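Translocator protein bipD (Burkholderia pseudomallei, PDB 3NFT) is required for host-cell invasion and intracellular survival, and probably regulates the secretion of the effectors BipB and BipC and their insertion into the target membrane. Local coordinates at residues 94-99 and 280-285; 140-145 and 192-197. One frame throughout, in Å; residues are numbered along the deposited sequence.

Interaction 1 (94-99 and 280-285)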
loop_
_atom_site.group_PDB
_atom_site.type_symbol
_atom_site.label_atom_id
_atom_site.label_comp_id
_atom_site.label_asym_id
_atom_site.label_seq_id
_atom_site.Cartn_x
_atom_site.Cartn_y
_atom_site.Cartn_z
ATOM N N ASN A 94 12.209 -3.112 14.228
ATOM C CA ASN A 94 13.541 -2.645 13.818
ATOM C C ASN A 94 13.831 -3.047 12.372
ATOM O O ASN A 94 14.350 -2.242 11.592
ATOM C CB ASN A 94 14.630 -3.208 14.730
ATOM C CG ASN A 94 14.691 -2.542 16.106
ATOM O OD1 ASN A 94 15.373 -3.053 17.000
ATOM N ND2 ASN A 94 14.000 -1.423 16.287
ATOM N N LEU A 95 13.495 -4.281 12.007
ATOM C CA LEU A 95 13.744 -4.748 10.647
ATOM C C LEU A 95 12.884 -3.963 9.642
ATOM O O LEU A 95 13.337 -3.576 8.582
ATOM C CB LEU A 95 13.505 -6.256 10.538
ATOM C CG LEU A 95 13.675 -6.917 9.161
ATOM C CD1 LEU A 95 14.987 -6.520 8.482
ATOM C CD2 LEU A 95 13.574 -8.444 9.265
ATOM N N LEU A 96 11.621 -3.750 9.966
ATOM C CA LEU A 96 10.775 -2.919 9.095
ATOM C C LEU A 96 11.330 -1.504 8.931
ATOM O O LEU A 96 11.325 -0.953 7.838
ATOM C CB LEU A 96 9.327 -2.883 9.609
ATOM C CG LEU A 96 8.529 -4.180 9.478
ATOM C CD1 LEU A 96 7.082 -4.002 9.962
ATOM C CD2 LEU A 96 8.513 -4.723 8.076
ATOM N N GLU A 97 11.815 -0.927 10.016
ATOM C CA GLU A 97 12.400 0.422 9.964
ATOM C C GLU A 97 13.606 0.459 9.019
ATOM O O GLU A 97 13.777 1.418 8.255
ATOM C CB GLU A 97 12.766 0.900 11.374
ATOM C CG GLU A 97 11.532 1.264 12.192
ATOM C CD GLU A 97 11.828 1.611 13.650
ATOM O OE1 GLU A 97 12.999 1.518 14.084
ATOM O OE2 GLU A 97 10.876 1.990 14.366
ATOM N N ARG A 98 14.434 -0.590 9.051
ATOM C CA ARG A 98 15.589 -0.667 8.140
ATOM C C ARG A 98 15.159 -0.794 6.693
ATOM O O ARG A 98 15.744 -0.165 5.819
ATOM C CB ARG A 98 16.518 -1.826 8.519
ATOM C CG ARG A 98 17.103 -1.653 9.900
ATOM C CD ARG A 98 18.350 -2.488 10.149
ATOM N NE ARG A 98 18.129 -3.930 10.109
ATOM C CZ ARG A 98 17.633 -4.667 11.113
ATOM N NH1 ARG A 98 17.250 -4.122 12.268
ATOM N NH2 ARG A 98 17.503 -5.971 10.955
ATOM N N LEU A 99 14.134 -1.606 6.444
ATOM C CA LEU A 99 13.585 -1.767 5.090
ATOM C C LEU A 99 12.989 -0.465 4.570
ATOM O O LEU A 99 13.181 -0.101 3.403
ATOM C CB LEU A 99 12.558 -2.902 5.059
ATOM C CG LEU A 99 13.142 -4.306 5.279
ATOM C CD1 LEU A 99 12.056 -5.326 5.641
ATOM C CD2 LEU A 99 13.906 -4.778 4.026
ATOM N N ASP A 280 7.039 -12.588 8.428
ATOM C CA ASP A 280 8.145 -13.148 7.649
ATOM C C ASP A 280 7.876 -13.011 6.142
ATOM O O ASP A 280 8.771 -12.639 5.370
ATOM C CB ASP A 280 8.372 -14.594 8.047
ATOM C CG ASP A 280 8.980 -14.734 9.433
ATOM O OD1 ASP A 280 9.190 -15.892 9.870
ATOM O OD2 ASP A 280 9.294 -13.702 10.081
ATOM N N ASN A 281 6.652 -13.314 5.722
ATOM C CA ASN A 281 6.267 -13.155 4.319
ATOM C C ASN A 281 6.319 -11.709 3.860
ATOM O O ASN A 281 6.773 -11.416 2.753
ATOM C CB ASN A 281 4.864 -13.689 4.081
ATOM C CG ASN A 281 4.791 -15.192 4.121
ATOM O OD1 ASN A 281 5.808 -15.884 4.034
ATOM N ND2 ASN A 281 3.578 -15.715 4.250
ATOM N N LEU A 282 5.871 -10.795 4.712
ATOM C CA LEU A 282 5.979 -9.358 4.431
ATOM C C LEU A 282 7.419 -8.921 4.175
ATOM O O LEU A 282 7.700 -8.217 3.204
ATOM C CB LEU A 282 5.362 -8.526 5.556
ATOM C CG LEU A 282 5.493 -6.993 5.518
ATOM C CD1 LEU A 282 4.808 -6.389 4.271
ATOM C CD2 LEU A 282 4.938 -6.357 6.817
ATOM N N VAL A 283 8.324 -9.368 5.027
ATOM C CA VAL A 283 9.729 -9.034 4.854
ATOM C C VAL A 283 10.259 -9.616 3.546
ATOM O O VAL A 283 11.007 -8.950 2.831
ATOM C CB VAL A 283 10.585 -9.520 6.035
ATOM C CG1 VAL A 283 12.099 -9.400 5.688
ATOM C CG2 VAL A 283 10.218 -8.751 7.259
ATOM N N LYS A 284 9.898 -10.870 3.245
ATOM C CA LYS A 284 10.345 -11.502 1.991
ATOM C C LYS A 284 9.812 -10.755 0.762
ATOM O O LYS A 284 10.526 -10.553 -0.220
ATOM C CB LYS A 284 9.936 -12.974 1.965
ATOM C CG LYS A 284 10.731 -13.846 2.943
ATOM C CD LYS A 284 10.163 -15.241 3.083
ATOM C CE LYS A 284 10.884 -16.009 4.194
ATOM N NZ LYS A 284 10.487 -17.446 4.240
ATOM N N VAL A 285 8.560 -10.304 0.834
ATOM C CA VAL A 285 7.974 -9.486 -0.227
ATOM C C VAL A 285 8.694 -8.144 -0.384
ATOM O O VAL A 285 9.064 -7.746 -1.485
ATOM C CB VAL A 285 6.451 -9.265 -0.007
ATOM C CG1 VAL A 285 5.922 -8.181 -0.936
ATOM C CG2 VAL A 285 5.733 -10.579 -0.245
#
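Val283 meets Leu95 and Leu99 between two helices that share no hydrogen bond here; the shortest polar bond in the pair, Val285 N to Asn281 O at 2.8 Å, runs within one backbone. What joins them is methyl contact. Both branches of Val283 touch the other helix: CG2 lies 3.9 Å from Leu95 CD2, while CG1, anti to the backbone N (chi1 169°), has that same methyl and Leu99 CD1 (4.1 Å) as its neighbours. Leu95 and Leu99 stand one turn apart, linked by the backbone bond Leu99 N to Leu95 O, and each crosses Val283 at about a right angle. The arrangement is a near-parallel pair within a helical bundle, with segment axes 11.2 Å apart at 16°, and 280-285 belongs to a predicted coiled coil. A second point of contact, also crossed at about a right angle, brings Leu96 CD2 to 4.1 Å from Leu282 CD2. Leu96 leans further onto Ile130 and Ile137 of helix 121-160, which makes this seam part of a three-helix interface. Leu33 of helix 30-35 touches both Leu95 and Val283, and Ile122 of the second subunit packs on Leu282.

Interaction 2 (140-145 and 192-197)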
loop_
_atom_site.group_PDB
_atom_site.type_symbol
_atom_site.label_atom_id
_atom_site.label_comp_id
_atom_site.label_asym_id
_atom_site.label_seq_id
_atom_site.Cartn_x
_atom_site.Cartn_y
_atom_site.Cartn_z
ATOM N N TYR A 140 -0.546 -7.158 18.065
ATOM C CA TYR A 140 -0.438 -8.524 18.507
ATOM C C TYR A 140 0.431 -8.672 19.729
ATOM O O TYR A 140 0.136 -9.498 20.594
ATOM C CB TYR A 140 0.034 -9.463 17.387
ATOM C CG TYR A 140 -1.102 -10.336 16.919
ATOM C CD1 TYR A 140 -1.737 -10.125 15.718
ATOM C CD2 TYR A 140 -1.563 -11.348 17.734
ATOM C CE1 TYR A 140 -2.788 -10.942 15.326
ATOM C CE2 TYR A 140 -2.601 -12.149 17.360
ATOM C CZ TYR A 140 -3.211 -11.943 16.164
ATOM O OH TYR A 140 -4.261 -12.768 15.866
ATOM N N ALA A 141 1.490 -7.881 19.809
ATOM C CA ALA A 141 2.330 -7.887 20.976
ATOM C C ALA A 141 1.519 -7.488 22.212
ATOM O O ALA A 141 1.653 -8.092 23.272
ATOM C CB ALA A 141 3.536 -6.938 20.783
ATOM N N THR A 142 0.706 -6.438 22.097
ATOM C CA THR A 142 -0.071 -5.964 23.238
ATOM C C THR A 142 -1.101 -7.014 23.645
ATOM O O THR A 142 -1.278 -7.310 24.819
ATOM C CB THR A 142 -0.798 -4.663 22.884
ATOM O OG1 THR A 142 0.169 -3.677 22.519
ATOM C CG2 THR A 142 -1.592 -4.184 24.087
ATOM N N ILE A 143 -1.786 -7.586 22.659
ATOM C CA ILE A 143 -2.809 -8.587 22.941
ATOM C C ILE A 143 -2.194 -9.838 23.557
ATOM O O ILE A 143 -2.681 -10.363 24.555
ATOM C CB ILE A 143 -3.555 -8.987 21.667
ATOM C CG1 ILE A 143 -4.298 -7.785 21.091
ATOM C CG2 ILE A 143 -4.515 -10.160 21.914
ATOM C CD1 ILE A 143 -4.725 -7.982 19.673
ATOM N N VAL A 144 -1.116 -10.335 22.948
ATOM C CA VAL A 144 -0.483 -11.530 23.505
ATOM C C VAL A 144 0.123 -11.305 24.889
ATOM O O VAL A 144 -0.004 -12.177 25.739
ATOM C CB VAL A 144 0.509 -12.143 22.511
ATOM C CG1 VAL A 144 1.295 -13.275 23.173
ATOM C CG2 VAL A 144 -0.274 -12.636 21.302
ATOM N N GLU A 145 0.741 -10.142 25.130
ATOM C CA GLU A 145 1.235 -9.772 26.477
ATOM C C GLU A 145 0.113 -9.825 27.496
ATOM O O GLU A 145 0.249 -10.427 28.546
ATOM C CB GLU A 145 1.810 -8.345 26.498
ATOM C CG GLU A 145 1.895 -7.633 27.912
ATOM C CD GLU A 145 2.950 -8.206 28.811
ATOM O OE1 GLU A 145 3.058 -7.772 29.984
ATOM O OE2 GLU A 145 3.694 -9.085 28.339
ATOM N N PRO A 192 -6.162 -7.772 32.949
ATOM C CA PRO A 192 -5.511 -6.792 32.084
ATOM C C PRO A 192 -6.446 -6.267 31.017
ATOM O O PRO A 192 -7.312 -6.983 30.551
ATOM C CB PRO A 192 -4.390 -7.599 31.407
ATOM C CG PRO A 192 -4.380 -8.865 32.005
ATOM C CD PRO A 192 -5.602 -9.114 32.796
ATOM N N THR A 193 -6.287 -5.010 30.650
ATOM C CA THR A 193 -6.963 -4.475 29.481
ATOM C C THR A 193 -5.899 -4.043 28.489
ATOM O O THR A 193 -4.752 -3.788 28.861
ATOM C CB THR A 193 -7.876 -3.304 29.849
ATOM O OG1 THR A 193 -7.069 -2.222 30.301
ATOM C CG2 THR A 193 -8.841 -3.715 30.922
ATOM N N MET A 194 -6.263 -4.007 27.218
ATOM C CA MET A 194 -5.319 -3.708 26.171
ATOM C C MET A 194 -5.942 -2.675 25.250
ATOM O O MET A 194 -7.148 -2.653 25.070
ATOM C CB MET A 194 -5.004 -4.990 25.409
ATOM C CG MET A 194 -4.276 -6.066 26.246
ATOM S SD MET A 194 -4.933 -7.733 25.997
ATOM C CE MET A 194 -6.337 -7.695 27.089
ATOM N N GLN A 195 -5.110 -1.811 24.693
ATOM C CA GLN A 195 -5.573 -0.798 23.765
ATOM C C GLN A 195 -4.987 -1.128 22.410
ATOM O O GLN A 195 -3.774 -1.208 22.262
ATOM C CB GLN A 195 -5.111 0.589 24.214
ATOM C CG GLN A 195 -5.415 1.685 23.225
ATOM C CD GLN A 195 -6.897 1.906 23.050
ATOM O OE1 GLN A 195 -7.611 2.161 24.024
ATOM N NE2 GLN A 195 -7.374 1.800 21.807
ATOM N N LEU A 196 -5.857 -1.329 21.429
ATOM C CA LEU A 196 -5.425 -1.507 20.046
ATOM C C LEU A 196 -4.838 -0.199 19.500
ATOM O O LEU A 196 -5.193 0.895 19.975
ATOM C CB LEU A 196 -6.602 -1.954 19.171
ATOM C CG LEU A 196 -7.156 -3.357 19.423
ATOM C CD1 LEU A 196 -8.440 -3.624 18.651
ATOM C CD2 LEU A 196 -6.100 -4.380 19.059
ATOM N N PRO A 197 -3.959 -0.290 18.490
ATOM C CA PRO A 197 -3.412 0.913 17.851
ATOM C C PRO A 197 -4.523 1.820 17.325
ATOM O O PRO A 197 -5.592 1.337 16.918
ATOM C CB PRO A 197 -2.580 0.349 16.692
ATOM C CG PRO A 197 -2.280 -1.084 17.077
ATOM C CD PRO A 197 -3.471 -1.537 17.864
HETATM O O HOH W 1 -1.559 -2.086 20.705
#
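Thr142 and Met194 meet with their side chains sliding past each other in opposite directions. Thr142 CG2 lies 3.7 Å from Met194 CB, and Met194 CG comes to 3.5 Å from the carbonyl Thr142 O. With CG beside its own backbone N (chi1 -65°), the methionine chain bends at chi2, which sets SD against the next helical residue, 3.8 Å from Ile143 O. Beside this, Ile143 CD1 touches Leu196 CD2 at 3.9 Å. Trp205 of helix 202-209 packs on both of those side chains and so extends the apolar patch.

Polar links across the contact run through a single water. It donates to Thr142 OG1 at 3.0 Å and to Gln195 O at 2.8 Å, which spends both of its protons on bridging helix and strand. Thr142 OG1 is also hydrogen-bonded to Asp138 O, one turn earlier, so the hydroxyl has a partner in its own helix as well as the water.

Other hydrogen bonds hold 192-197 to itself and to its sheet. Within the segment, Gln195 NE2 donates to Leu196 O (3.0 Å, 162° at the hydrogen) in the carbonyl plane, on a lone pair. Toward the neighbouring strand and turn, NE2 also bonds Ser218 O, and backbone bonds join Met194 to Val221 and Leu196 to Gly219.

Helix 140-145 and strand 193-195 run antiparallel (178°), their axes 8.2 Å apart: an edge strand of a small three-stranded antiparallel sheet laid against one helix of the predicted coiled coil, in the region of helices and short antiparallel strands between the two predicted coiled-coil helices of this tip-complex protein.

Overall arrangement
After helices 30-35 and 41-56 and a short two-stranded hairpin, the chain enters helix 76-103, whose residues 94-99 give the first half of interaction 1, then turns into helix 121-160, the first predicted coiled-coil helix. Residues 140-145 of that helix meet the chain again after helix 177-189, at strand 193-195, where interaction 2 closes a loop of 46 intervening residues. After helices 202-209 and 226-233 and their strands, the long helix 244-295 closes the outer loop at 280-285, with 180 residues between its ends. Interaction 2 is thus nested inside interaction 1. Their centres lie about 22 Å apart and their nearest atoms about 12 Å: one ties an earlier helix to the second coiled-coil helix, the other the small sheet to the first.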